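Local coordinates for methyl-coenzyme M reductase gamma subunit (Methermicoccus shengliensis DSM 18856, PDB 7NKG), which forms part of methyl-coenzyme M reductase, the enzyme that probably releases methane from methyl-coenzyme M, and lines part of the factor 430 pocket, at residues K20-N25 against P99-Y104; L41-P46 against R82-Q87; I108-V113 against E132-M137; T144-A149 against G181-D186. All blocks are in the same frame, centred on the assembly; numbering follows the deposited sequence.

Contact 1 of 4, residues K20-N25 against P99-Y104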
loop_
_atom_site.group_PDB
_atom_site.type_symbol
_atom_site.label_atom_id
_atom_site.label_comp_id
_atom_site.label_asym_id
_atom_site.label_seq_id
_atom_site.Cartn_x
_atom_site.Cartn_y
_atom_site.Cartn_z
ATOM N N LYS C 20 27.789 -35.429 -24.572
ATOM C CA LYS C 20 27.120 -35.999 -25.749
ATOM C C LYS C 20 25.798 -35.259 -26.008
ATOM O O LYS C 20 25.544 -34.852 -27.133
ATOM C CB LYS C 20 26.825 -37.500 -25.558
ATOM C CG LYS C 20 28.034 -38.398 -25.770
ATOM C CD LYS C 20 27.685 -39.865 -25.543
ATOM C CE LYS C 20 28.833 -40.752 -25.974
ATOM N NZ LYS C 20 28.543 -42.186 -25.699
ATOM N N HIS C 21 24.974 -35.067 -24.968
ATOM C CA HIS C 21 23.694 -34.379 -25.120
ATOM C C HIS C 21 23.918 -32.927 -25.527
ATOM O O HIS C 21 23.235 -32.438 -26.418
ATOM C CB HIS C 21 22.861 -34.449 -23.825
ATOM C CG HIS C 21 22.353 -35.828 -23.498
ATOM N ND1 HIS C 21 21.241 -36.013 -22.689
ATOM C CD2 HIS C 21 22.813 -37.043 -23.887
ATOM C CE1 HIS C 21 21.078 -37.323 -22.587
ATOM N NE2 HIS C 21 21.997 -37.985 -23.302
ATOM N N MET C 22 24.890 -32.243 -24.897
ATOM C CA MET C 22 25.181 -30.855 -25.246
ATOM C C MET C 22 25.632 -30.729 -26.702
ATOM O O MET C 22 25.079 -29.921 -27.432
ATOM C CB MET C 22 26.264 -30.292 -24.317
ATOM C CG MET C 22 25.758 -30.025 -22.908
ATOM S SD MET C 22 27.096 -29.799 -21.733
ATOM C CE MET C 22 26.759 -28.142 -21.177
ATOM N N SER C 23 26.584 -31.565 -27.146
ATOM C CA SER C 23 27.112 -31.496 -28.503
ATOM C C SER C 23 26.205 -32.111 -29.580
ATOM O O SER C 23 26.535 -32.010 -30.759
ATOM C CB SER C 23 28.470 -32.185 -28.561
ATOM O OG SER C 23 28.336 -33.583 -28.346
ATOM N N GLY C 24 25.132 -32.790 -29.182
ATOM C CA GLY C 24 24.265 -33.466 -30.133
ATOM C C GLY C 24 24.828 -34.785 -30.642
ATOM O O GLY C 24 24.281 -35.330 -31.598
ATOM N N ASN C 25 25.899 -35.318 -30.009
ATOM C CA ASN C 25 26.490 -36.597 -30.411
ATOM C C ASN C 25 25.748 -37.702 -29.683
ATOM O O ASN C 25 26.284 -38.355 -28.782
ATOM C CB ASN C 25 27.990 -36.623 -30.109
ATOM C CG ASN C 25 28.785 -35.784 -31.083
ATOM O OD1 ASN C 25 28.780 -36.041 -32.293
ATOM N ND2 ASN C 25 29.488 -34.766 -30.599
ATOM N N PRO C 99 16.481 -32.837 -16.998
ATOM C CA PRO C 99 15.865 -31.613 -17.528
ATOM C C PRO C 99 16.851 -30.558 -18.048
ATOM O O PRO C 99 16.681 -30.103 -19.185
ATOM C CB PRO C 99 15.043 -31.121 -16.334
ATOM C CG PRO C 99 14.628 -32.369 -15.657
ATOM C CD PRO C 99 15.882 -33.204 -15.699
ATOM N N TYR C 100 17.908 -30.186 -17.268
ATOM C CA TYR C 100 18.829 -29.150 -17.762
ATOM C C TYR C 100 19.524 -29.583 -19.054
ATOM O O TYR C 100 19.665 -28.761 -19.961
ATOM C CB TYR C 100 19.882 -28.708 -16.720
ATOM C CG TYR C 100 19.329 -27.697 -15.729
ATOM C CD1 TYR C 100 18.998 -26.407 -16.131
ATOM C CD2 TYR C 100 19.013 -28.070 -14.436
ATOM C CE1 TYR C 100 18.388 -25.509 -15.255
ATOM C CE2 TYR C 100 18.411 -27.185 -13.554
ATOM C CZ TYR C 100 18.074 -25.912 -13.970
ATOM O OH TYR C 100 17.400 -25.103 -13.073
ATOM N N TRP C 101 19.870 -30.864 -19.174
ATOM C CA TRP C 101 20.600 -31.335 -20.360
ATOM C C TRP C 101 19.687 -31.474 -21.602
ATOM O O TRP C 101 20.195 -31.297 -22.719
ATOM C CB TRP C 101 21.436 -32.583 -20.044
ATOM C CG TRP C 101 22.823 -32.161 -19.632
ATOM C CD1 TRP C 101 23.883 -31.971 -20.472
ATOM C CD2 TRP C 101 23.196 -31.554 -18.377
ATOM N NE1 TRP C 101 24.906 -31.328 -19.814
ATOM C CE2 TRP C 101 24.522 -31.089 -18.514
ATOM C CE3 TRP C 101 22.557 -31.414 -17.133
ATOM C CZ2 TRP C 101 25.212 -30.470 -17.468
ATOM C CZ3 TRP C 101 23.249 -30.824 -16.089
ATOM C CH2 TRP C 101 24.566 -30.368 -16.255
ATOM N N ARG C 102 18.358 -31.666 -21.444
ATOM C CA ARG C 102 17.460 -31.599 -22.618
ATOM C C ARG C 102 17.447 -30.110 -23.084
ATOM O O ARG C 102 17.496 -29.849 -24.274
ATOM C CB ARG C 102 16.025 -32.025 -22.295
ATOM C CG ARG C 102 15.814 -33.521 -22.160
ATOM C CD ARG C 102 14.334 -33.845 -22.298
ATOM N NE ARG C 102 14.001 -35.258 -22.059
ATOM C CZ ARG C 102 13.956 -36.225 -22.982
ATOM N NH1 ARG C 102 14.274 -35.966 -24.254
ATOM N NH2 ARG C 102 13.616 -37.463 -22.636
ATOM N N SER C 103 17.415 -29.144 -22.132
ATOM C CA SER C 103 17.437 -27.732 -22.490
ATOM C C SER C 103 18.774 -27.335 -23.136
ATOM O O SER C 103 18.756 -26.596 -24.112
ATOM C CB SER C 103 17.145 -26.856 -21.276
ATOM O OG SER C 103 15.804 -27.032 -20.854
ATOM N N TYR C 104 19.919 -27.850 -22.633
ATOM C CA TYR C 104 21.221 -27.527 -23.252
ATOM C C TYR C 104 21.294 -28.128 -24.648
ATOM O O TYR C 104 21.772 -27.467 -25.586
ATOM C CB TYR C 104 22.403 -28.057 -22.419
ATOM C CG TYR C 104 22.473 -27.543 -20.995
ATOM C CD1 TYR C 104 22.031 -26.266 -20.668
ATOM C CD2 TYR C 104 22.920 -28.356 -19.965
ATOM C CE1 TYR C 104 22.075 -25.800 -19.361
ATOM C CE2 TYR C 104 22.925 -27.917 -18.646
ATOM C CZ TYR C 104 22.502 -26.636 -18.343
ATOM O OH TYR C 104 22.518 -26.209 -17.030
#
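A Met-aromatic contact between Met22 and Trp101 joins the end of helix 13-23 to the first turns of helix 99-109. The contact is buried. Met22 SD lies at the edge of the indole, 4.4 Å from the centroid of the five-membered ring and 75° off its normal. There it accepts a weak hydrogen bond from Trp101 NE1, at 3.3 Å. The sulfur meets the indole N-H at the ring edge, and the bond is bent (151°). Met22 CG fits beside the same edge, 3.6 Å from Trp101 CD1.

The thioether is bent at its end, with chi3 at 119°. This places Met22 CE 4.0 Å from Tyr104 CD2, so the methyl group reaches a second aromatic residue one turn along. Further back, Met22 CG meets Tyr104 CB, and these two side chains run side by side in the same direction. Tyr104 in turn supports the indole: its CE2 sits over the centre of one Trp101 ring face. The Tyr104 hydroxyl is hydrogen-bonded to an acidic side chain of another protein chain, so this helix also faces a subunit interface. Arg18 makes a cation-pi contact with Trp101, and Tyr8 meets it edge-to-face. His21 adds a looser contact at the indole edge, where His21 CB lies 4.3 Å from Trp101 CD1.

Contact 2 of 4, residues L41-P46 against R82-Q87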
loop_
_atom_site.group_PDB
_atom_site.type_symbol
_atom_site.label_atom_id
_atom_site.label_comp_id
_atom_site.label_asym_id
_atom_site.label_seq_id
_atom_site.Cartn_x
_atom_site.Cartn_y
_atom_site.Cartn_z
ATOM N N LEU C 41 2.004 -35.481 -30.237
ATOM C CA LEU C 41 2.139 -34.080 -29.785
ATOM C C LEU C 41 0.753 -33.382 -29.587
ATOM O O LEU C 41 0.644 -32.505 -28.731
ATOM C CB LEU C 41 3.083 -33.287 -30.698
ATOM C CG LEU C 41 4.509 -33.858 -30.842
ATOM C CD1 LEU C 41 5.356 -32.968 -31.719
ATOM C CD2 LEU C 41 5.213 -34.039 -29.471
ATOM N N GLY C 42 -0.289 -33.824 -30.298
ATOM C CA GLY C 42 -1.651 -33.323 -30.122
ATOM C C GLY C 42 -1.947 -31.894 -30.534
ATOM O O GLY C 42 -2.930 -31.322 -30.057
ATOM N N HIS C 43 -1.155 -31.321 -31.446
ATOM C CA HIS C 43 -1.350 -29.930 -31.883
ATOM C C HIS C 43 -2.252 -29.814 -33.106
ATOM O O HIS C 43 -2.896 -28.777 -33.295
ATOM C CB HIS C 43 0.000 -29.289 -32.195
ATOM C CG HIS C 43 0.952 -29.345 -31.041
ATOM N ND1 HIS C 43 0.542 -29.020 -29.760
ATOM C CD2 HIS C 43 2.263 -29.678 -31.010
ATOM C CE1 HIS C 43 1.604 -29.189 -28.989
ATOM N NE2 HIS C 43 2.668 -29.551 -29.698
ATOM N N ARG C 44 -2.246 -30.831 -33.968
ATOM C CA ARG C 44 -3.066 -30.831 -35.185
ATOM C C ARG C 44 -3.283 -32.275 -35.661
ATOM O O ARG C 44 -2.587 -33.191 -35.198
ATOM C CB ARG C 44 -2.414 -29.976 -36.306
ATOM C CG ARG C 44 -1.179 -30.620 -36.912
ATOM C CD ARG C 44 -0.500 -29.766 -37.963
ATOM N NE ARG C 44 0.327 -30.583 -38.848
ATOM C CZ ARG C 44 1.504 -31.112 -38.524
ATOM N NH1 ARG C 44 2.029 -30.895 -37.323
ATOM N NH2 ARG C 44 2.164 -31.863 -39.400
ATOM N N ALA C 45 -4.222 -32.481 -36.607
ATOM C CA ALA C 45 -4.494 -33.819 -37.109
ATOM C C ALA C 45 -3.269 -34.388 -37.844
ATOM O O ALA C 45 -2.685 -33.665 -38.652
ATOM C CB ALA C 45 -5.678 -33.779 -38.060
ATOM N N PRO C 46 -2.853 -35.656 -37.611
ATOM C CA PRO C 46 -1.709 -36.199 -38.374
ATOM C C PRO C 46 -1.927 -36.124 -39.887
ATOM O O PRO C 46 -3.040 -36.366 -40.360
ATOM C CB PRO C 46 -1.618 -37.655 -37.902
ATOM C CG PRO C 46 -2.295 -37.661 -36.592
ATOM C CD PRO C 46 -3.396 -36.664 -36.684
ATOM N N ARG C 82 2.232 -21.612 -35.918
ATOM C CA ARG C 82 1.901 -21.289 -34.541
ATOM C C ARG C 82 3.035 -21.807 -33.631
ATOM O O ARG C 82 3.754 -22.744 -34.002
ATOM C CB ARG C 82 0.583 -21.945 -34.141
ATOM C CG ARG C 82 -0.593 -21.446 -34.986
ATOM C CD ARG C 82 -1.953 -21.802 -34.414
ATOM N NE ARG C 82 -2.839 -20.626 -34.310
ATOM C CZ ARG C 82 -3.912 -20.349 -35.060
ATOM N NH1 ARG C 82 -4.616 -19.244 -34.841
ATOM N NH2 ARG C 82 -4.290 -21.173 -36.033
ATOM N N ILE C 83 3.190 -21.200 -32.458
ATOM C CA ILE C 83 4.177 -21.677 -31.492
ATOM C C ILE C 83 3.541 -22.880 -30.790
ATOM O O ILE C 83 2.502 -22.731 -30.138
ATOM C CB ILE C 83 4.575 -20.580 -30.460
ATOM C CG1 ILE C 83 5.204 -19.337 -31.156
ATOM C CG2 ILE C 83 5.516 -21.157 -29.367
ATOM C CD1 ILE C 83 6.553 -19.576 -31.905
ATOM N N ARG C 84 4.203 -24.037 -30.860
ATOM C CA ARG C 84 3.764 -25.271 -30.196
ATOM C C ARG C 84 4.879 -25.838 -29.316
ATOM O O ARG C 84 5.987 -25.319 -29.337
ATOM C CB ARG C 84 3.299 -26.302 -31.244
ATOM C CG ARG C 84 2.119 -25.844 -32.074
ATOM C CD ARG C 84 0.890 -25.481 -31.267
ATOM N NE ARG C 84 -0.262 -25.379 -32.157
ATOM C CZ ARG C 84 -1.420 -24.809 -31.849
ATOM N NH1 ARG C 84 -2.412 -24.789 -32.735
ATOM N NH2 ARG C 84 -1.612 -24.283 -30.644
ATOM N N TYR C 85 4.604 -26.927 -28.581
ATOM C CA TYR C 85 5.569 -27.432 -27.619
ATOM C C TYR C 85 5.758 -28.951 -27.610
ATOM O O TYR C 85 4.901 -29.705 -28.078
ATOM C CB TYR C 85 5.129 -26.942 -26.241
ATOM C CG TYR C 85 3.931 -27.696 -25.737
ATOM C CD1 TYR C 85 2.648 -27.316 -26.095
ATOM C CD2 TYR C 85 4.081 -28.841 -24.977
ATOM C CE1 TYR C 85 1.553 -28.103 -25.773
ATOM C CE2 TYR C 85 2.996 -29.602 -24.610
ATOM C CZ TYR C 85 1.745 -29.288 -25.087
ATOM O OH TYR C 85 0.695 -30.032 -24.624
ATOM N N VAL C 86 6.891 -29.375 -27.019
ATOM C CA VAL C 86 7.250 -30.769 -26.772
ATOM C C VAL C 86 7.700 -30.771 -25.308
ATOM O O VAL C 86 8.654 -30.060 -24.986
ATOM C CB VAL C 86 8.387 -31.250 -27.706
ATOM C CG1 VAL C 86 8.887 -32.634 -27.292
ATOM C CG2 VAL C 86 7.922 -31.262 -29.161
ATOM N N GLN C 87 6.992 -31.488 -24.421
ATOM C CA GLN C 87 7.347 -31.508 -23.002
ATOM C C GLN C 87 7.612 -32.931 -22.545
ATOM O O GLN C 87 6.781 -33.809 -22.771
ATOM C CB GLN C 87 6.262 -30.855 -22.139
ATOM C CG GLN C 87 6.617 -30.843 -20.657
ATOM C CD GLN C 87 5.836 -29.805 -19.905
ATOM O OE1 GLN C 87 6.227 -28.636 -19.843
ATOM N NE2 GLN C 87 4.703 -30.194 -19.317
HETATM O O HOH W 1 -1.047 -26.578 -34.635
#
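Leu41 closes helix 34-41 and lies across from Val86 of strand 83-90; two residues on, His43 lies across from Arg84. Their CA atoms are 6.8 Å apart for Leu41 and Val86, and slightly more for His43 and Arg84. Gly42 breaks the helix with positive phi, and the chain turns into a loop that carries His43 against the strand.

The His43 imidazole is held on several sides. Its NE2 donates to Tyr85 O at 2.8 Å. The carbonyl oxygen lies almost in the ring plane, and the N-H meets it on a lone pair. Arg84 covers one ring face, with CB 3.7 Å from the centroid in a CH-pi contact. The Arg84 chain bends at chi2 (-58°) and runs past the ring in the opposite direction to the His43 side chain. Leu41 O sits over the other ring face. The ring edge, led by CE1, turns toward the face of Tyr85 in an offset edge-to-face pair, and His43 CE1 is 3.4 Å from Tyr85 CE1. A water accepts from Arg84 NE and donates to His43 O, while Arg84 NH2 is hydrogen-bonded to the backbone of another protein chain.

Leu41 CD2 packs on Val86 CG2 at 3.9 Å. Gln189 NE2 also bonds to both Leu41 O and Tyr85 O. The arrangement anchors a post-helix loop to an inner strand of an antiparallel sheet, with the Tyr85 side chain about 9 Å from bound factor 430.

Contact 3 of 4, residues I108-V113 against E132-M137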
loop_
_atom_site.group_PDB
_atom_site.type_symbol
_atom_site.label_atom_id
_atom_site.label_comp_id
_atom_site.label_asym_id
_atom_site.label_seq_id
_atom_site.Cartn_x
_atom_site.Cartn_y
_atom_site.Cartn_z
ATOM N N ILE C 108 21.811 -25.609 -27.866
ATOM C CA ILE C 108 23.021 -25.725 -28.676
ATOM C C ILE C 108 22.750 -26.184 -30.103
ATOM O O ILE C 108 23.430 -25.730 -31.036
ATOM C CB ILE C 108 24.062 -26.656 -27.970
ATOM C CG1 ILE C 108 24.543 -26.036 -26.634
ATOM C CG2 ILE C 108 25.270 -26.934 -28.895
ATOM C CD1 ILE C 108 25.175 -27.033 -25.677
ATOM N N ASN C 109 21.833 -27.143 -30.272
ATOM C CA ASN C 109 21.634 -27.804 -31.558
ATOM C C ASN C 109 20.417 -27.380 -32.376
ATOM O O ASN C 109 20.327 -27.802 -33.533
ATOM C CB ASN C 109 21.590 -29.296 -31.308
ATOM C CG ASN C 109 22.886 -29.749 -30.672
ATOM O OD1 ASN C 109 23.915 -29.856 -31.356
ATOM N ND2 ASN C 109 22.894 -29.936 -29.365
ATOM N N HIS C 110 19.495 -26.585 -31.813
ATOM C CA HIS C 110 18.310 -26.169 -32.566
ATOM C C HIS C 110 18.178 -24.652 -32.583
ATOM O O HIS C 110 18.450 -23.999 -31.580
ATOM C CB HIS C 110 17.059 -26.819 -31.959
ATOM C CG HIS C 110 17.008 -28.298 -32.196
ATOM N ND1 HIS C 110 16.331 -28.829 -33.273
ATOM C CD2 HIS C 110 17.612 -29.307 -31.524
ATOM C CE1 HIS C 110 16.520 -30.143 -33.215
ATOM N NE2 HIS C 110 17.292 -30.474 -32.184
ATOM N N ARG C 111 17.791 -24.094 -33.732
ATOM C CA ARG C 111 17.628 -22.649 -33.861
ATOM C C ARG C 111 16.229 -22.222 -33.452
ATOM O O ARG C 111 15.282 -22.989 -33.637
ATOM C CB ARG C 111 17.850 -22.198 -35.303
ATOM C CG ARG C 111 19.148 -22.699 -35.914
ATOM C CD ARG C 111 19.367 -22.206 -37.306
ATOM N NE ARG C 111 19.510 -20.744 -37.303
ATOM C CZ ARG C 111 18.796 -19.856 -38.004
ATOM N NH1 ARG C 111 17.835 -20.257 -38.836
ATOM N NH2 ARG C 111 19.039 -18.563 -37.882
ATOM N N GLY C 112 16.096 -20.985 -32.967
ATOM C CA GLY C 112 14.791 -20.414 -32.644
ATOM C C GLY C 112 13.950 -21.251 -31.700
ATOM O O GLY C 112 12.782 -21.550 -31.991
ATOM N N VAL C 113 14.546 -21.639 -30.567
ATOM C CA VAL C 113 13.868 -22.472 -29.565
ATOM C C VAL C 113 13.707 -21.742 -28.246
ATOM O O VAL C 113 14.522 -20.894 -27.902
ATOM C CB VAL C 113 14.597 -23.822 -29.352
ATOM C CG1 VAL C 113 14.416 -24.747 -30.554
ATOM C CG2 VAL C 113 16.087 -23.628 -29.033
ATOM N N GLU C 132 8.649 -29.978 -34.225
ATOM C CA GLU C 132 8.537 -31.378 -34.630
ATOM C C GLU C 132 9.913 -31.934 -35.005
ATOM O O GLU C 132 10.206 -33.082 -34.669
ATOM C CB GLU C 132 7.583 -31.550 -35.816
ATOM C CG GLU C 132 6.132 -31.345 -35.423
ATOM C CD GLU C 132 5.157 -32.010 -36.359
ATOM O OE1 GLU C 132 5.500 -32.163 -37.553
ATOM O OE2 GLU C 132 4.053 -32.382 -35.901
ATOM N N VAL C 133 10.782 -31.126 -35.642
ATOM C CA VAL C 133 12.148 -31.562 -35.961
ATOM C C VAL C 133 12.887 -31.857 -34.640
ATOM O O VAL C 133 13.533 -32.900 -34.521
ATOM C CB VAL C 133 12.907 -30.521 -36.809
ATOM C CG1 VAL C 133 14.394 -30.867 -36.937
ATOM C CG2 VAL C 133 12.277 -30.381 -38.191
ATOM N N TYR C 134 12.741 -30.963 -33.647
ATOM C CA TYR C 134 13.319 -31.162 -32.325
ATOM C C TYR C 134 12.681 -32.410 -31.673
ATOM O O TYR C 134 13.404 -33.248 -31.139
ATOM C CB TYR C 134 13.122 -29.902 -31.431
ATOM C CG TYR C 134 13.243 -30.209 -29.954
ATOM C CD1 TYR C 134 14.483 -30.411 -29.370
ATOM C CD2 TYR C 134 12.115 -30.434 -29.175
ATOM C CE1 TYR C 134 14.602 -30.809 -28.051
ATOM C CE2 TYR C 134 12.221 -30.865 -27.862
ATOM C CZ TYR C 134 13.467 -31.038 -27.297
ATOM O OH TYR C 134 13.584 -31.443 -25.989
ATOM N N GLY C 135 11.349 -32.491 -31.679
ATOM C CA GLY C 135 10.596 -33.585 -31.069
ATOM C C GLY C 135 11.030 -34.950 -31.559
ATOM O O GLY C 135 11.206 -35.872 -30.756
ATOM N N LYS C 136 11.278 -35.074 -32.868
ATOM C CA LYS C 136 11.739 -36.335 -33.465
ATOM C C LYS C 136 13.085 -36.745 -32.841
ATOM O O LYS C 136 13.228 -37.877 -32.408
ATOM C CB LYS C 136 11.865 -36.171 -34.986
ATOM C CG LYS C 136 12.129 -37.472 -35.721
ATOM C CD LYS C 136 12.284 -37.219 -37.226
ATOM C CE LYS C 136 12.431 -38.492 -38.023
ATOM N NZ LYS C 136 11.198 -39.333 -37.976
ATOM N N MET C 137 14.051 -35.823 -32.764
ATOM C CA MET C 137 15.351 -36.134 -32.161
ATOM C C MET C 137 15.198 -36.415 -30.667
ATOM O O MET C 137 15.863 -37.305 -30.155
ATOM C CB MET C 137 16.336 -34.990 -32.399
ATOM C CG MET C 137 16.730 -34.847 -33.858
ATOM S SD MET C 137 17.611 -33.315 -34.165
ATOM C CE MET C 137 17.641 -33.305 -35.931
#
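The Tyr134 ring stands almost upright on the His110 ring. The planes meet at 86° and the centroids are 5.4 Å apart, an edge-to-face pair in which Tyr134 gives the edge and His110 the face. The nearest ring atom of Tyr134 is CD1, 4.0 Å from His110 CD2 and about as far from NE2. Tyr134 CB lies over the same imidazole, toward its rim, and makes a CH-pi contact at 4.0 Å from the centroid. With CG anti to the backbone N (chi1 160°), the phenol ring swings to the same imidazole that CB already covers. The helix backbone is close as well: Tyr134 CA is 3.5 Å from His110 CE1.

Met137, one turn later, comes from another direction. In the conformer described, of two present, its chain is extended beyond CG and brings SD to the rim of the imidazole. Met137 SD is 3.5 Å from His110 NE2 and lies near the ring plane, a sulfur-aromatic contact at the edge. Val133 only brushes the ring, with CG1 4.3 Å from His110 CE1.

His110 is the first residue to leave helical geometry after helix 99-109, and its side chain fastens that exit to helix 128-140. Tyr105 also packs on His110, and its hydroxyl is hydrogen-bonded to His110 NE2. Edge-to-face, CH-pi and sulfur-aromatic contacts join the two segments, so the chemistry across them is mostly dispersion and weak ring electrostatics. The stronger directional bond of the imidazole is made with Tyr105 of the preceding helix, and probably fixes how the ring is turned toward Tyr134.

Contact 4 of 4, residues T144-A149 against G181-D186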
loop_
_atom_site.group_PDB
_atom_site.type_symbol
_atom_site.label_atom_id
_atom_site.label_comp_id
_atom_site.label_asym_id
_atom_site.label_seq_id
_atom_site.Cartn_x
_atom_site.Cartn_y
_atom_site.Cartn_z
ATOM N N THR C 144 16.165 -40.460 -24.791
ATOM C CA THR C 144 14.939 -41.020 -24.246
ATOM C C THR C 144 15.026 -42.534 -24.073
ATOM O O THR C 144 15.594 -43.240 -24.912
ATOM C CB THR C 144 13.754 -40.662 -25.180
ATOM O OG1 THR C 144 13.485 -39.256 -25.046
ATOM C CG2 THR C 144 12.478 -41.476 -24.892
ATOM N N CYS C 145 14.412 -43.019 -22.987
ATOM C CA CYS C 145 14.049 -44.423 -22.787
ATOM C C CYS C 145 12.528 -44.316 -22.722
ATOM O O CYS C 145 12.021 -43.564 -21.887
ATOM C CB CYS C 145 14.587 -45.047 -21.507
ATOM S SG CYS C 145 13.700 -46.567 -21.037
ATOM N N PRO C 146 11.781 -45.112 -23.499
ATOM C CA PRO C 146 10.316 -44.959 -23.508
ATOM C C PRO C 146 9.605 -45.403 -22.225
ATOM O O PRO C 146 8.428 -45.072 -22.052
ATOM C CB PRO C 146 9.900 -45.759 -24.738
ATOM C CG PRO C 146 10.969 -46.775 -24.912
ATOM C CD PRO C 146 12.232 -46.085 -24.518
ATOM N N ALA C 147 10.293 -46.153 -21.328
ATOM C CA ALA C 147 9.714 -46.546 -20.039
ATOM C C ALA C 147 10.065 -45.485 -18.974
ATOM O O ALA C 147 9.186 -45.083 -18.191
ATOM C CB ALA C 147 10.255 -47.904 -19.603
ATOM N N LEU C 148 11.357 -45.083 -18.878
ATOM C CA LEU C 148 11.776 -44.132 -17.850
ATOM C C LEU C 148 11.411 -42.695 -18.174
ATOM O O LEU C 148 11.511 -41.863 -17.280
ATOM C CB LEU C 148 13.286 -44.245 -17.597
ATOM C CG LEU C 148 13.790 -45.611 -17.107
ATOM C CD1 LEU C 148 15.308 -45.667 -17.141
ATOM C CD2 LEU C 148 13.311 -45.922 -15.694
ATOM N N ALA C 149 10.947 -42.401 -19.394
ATOM C CA ALA C 149 10.573 -41.047 -19.779
ATOM C C ALA C 149 9.180 -41.071 -20.405
ATOM O O ALA C 149 8.714 -42.123 -20.849
ATOM C CB ALA C 149 11.597 -40.508 -20.772
ATOM N N GLY C 181 5.523 -56.576 -24.243
ATOM C CA GLY C 181 6.917 -56.457 -24.650
ATOM C C GLY C 181 7.338 -55.180 -25.354
ATOM O O GLY C 181 8.490 -55.085 -25.777
ATOM N N THR C 182 6.459 -54.161 -25.434
ATOM C CA THR C 182 6.840 -52.882 -26.055
ATOM C C THR C 182 6.107 -51.718 -25.395
ATOM O O THR C 182 5.062 -51.929 -24.779
ATOM C CB THR C 182 6.554 -52.889 -27.569
ATOM O OG1 THR C 182 7.291 -51.820 -28.184
ATOM C CG2 THR C 182 5.041 -52.823 -27.890
ATOM N N ILE C 183 6.643 -50.492 -25.532
ATOM C CA ILE C 183 5.976 -49.328 -24.953
ATOM C C ILE C 183 4.977 -48.821 -25.967
ATOM O O ILE C 183 5.354 -48.479 -27.094
ATOM C CB ILE C 183 6.958 -48.220 -24.523
ATOM C CG1 ILE C 183 7.856 -48.737 -23.353
ATOM C CG2 ILE C 183 6.171 -46.921 -24.150
ATOM C CD1 ILE C 183 7.185 -48.809 -21.927
ATOM N N ILE C 184 3.718 -48.714 -25.543
ATOM C CA ILE C 184 2.645 -48.209 -26.381
ATOM C C ILE C 184 2.192 -46.887 -25.815
ATOM O O ILE C 184 1.851 -46.828 -24.639
ATOM C CB ILE C 184 1.445 -49.213 -26.392
ATOM C CG1 ILE C 184 1.825 -50.543 -27.102
ATOM C CG2 ILE C 184 0.169 -48.582 -27.003
ATOM C CD1 ILE C 184 2.221 -50.457 -28.553
ATOM N N MET C 185 2.095 -45.862 -26.667
ATOM C CA MET C 185 1.539 -44.576 -26.310
ATOM C C MET C 185 0.245 -44.441 -27.141
ATOM O O MET C 185 0.307 -44.436 -28.366
ATOM C CB MET C 185 2.512 -43.449 -26.664
ATOM C CG MET C 185 2.028 -42.123 -26.180
ATOM S SD MET C 185 3.250 -40.818 -26.330
ATOM C CE MET C 185 2.361 -39.521 -25.445
ATOM N N ASP C 186 -0.918 -44.403 -26.479
ATOM C CA ASP C 186 -2.215 -44.333 -27.167
ATOM C C ASP C 186 -3.066 -43.112 -26.743
ATOM O O ASP C 186 -4.280 -43.108 -26.925
ATOM C CB ASP C 186 -2.978 -45.658 -26.998
ATOM C CG ASP C 186 -3.261 -46.056 -25.567
ATOM O OD1 ASP C 186 -3.029 -45.220 -24.658
ATOM O OD2 ASP C 186 -3.707 -47.208 -25.352
#
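Cys145 SG is gripped by two backbone N-H groups of the turn that presses Pro146 and Ala147 against Ile183. Ala147 N donates to the sulfur at 3.4 Å. Leu148 N donates to it at 3.5 Å, along a nearly straight line of 174°. Cys145 O is used too, taking Ala149 N at 3.0 Å. Together these bonds tie residues 145-149 into a compact loop, although 146-148 only have helical backbone angles without the regular helix bonds.

The loop presents its apolar surface to Ile183. Pro146 CB lies 3.8 Å from Ile183 CB, and the two side chains cross at a slant. Pro146 CG reaches Ile183 CG1 at 4.0 Å. Ile183 belongs to strand 182-187, the middle strand of a three-stranded antiparallel sheet. The loop itself leads into strand 149-151, an outer strand of the four-stranded sheet, so the contact packs the approach to one sheet on the centre of the other.

Both branches of Ile183 touch Pro146. CG1 is anti to the carbonyl carbon (chi1 -65°), and its terminal CD1 goes on past the proline to Ala147 CB, 4.0 Å away. CG2 lies beside the Pro146 carbonyl, 3.6 Å from Pro146 O. Leu200 of the neighbouring strand packs on both Pro146 and Ile183. Pro203 lies against Ala147, and Arg176 and Leu178 of strand 176-179 also touch Ile183.

In the fold
From the N terminus, contact 1 closes the longest loop, from helix 13-23 to helix 99-109. Contact 2 falls wholly within that loop and joins the end of helix 34-41 to strand 83-90. Contact 3 follows in series, closing a short loop from the end of helix 99-109 to helix 128-140. Contact 4 comes last and packs the loop before strand 149-151 of one sheet on strand 182-187 of the other. No loops cross. Polar bonds also link the contacts: Met22 O bonds to Asn109 ND2 between contacts 1 and 3, Arg44 bridges to Glu132 between contacts 2 and 3, and Arg102 bonds to Thr144 between contacts 1 and 4.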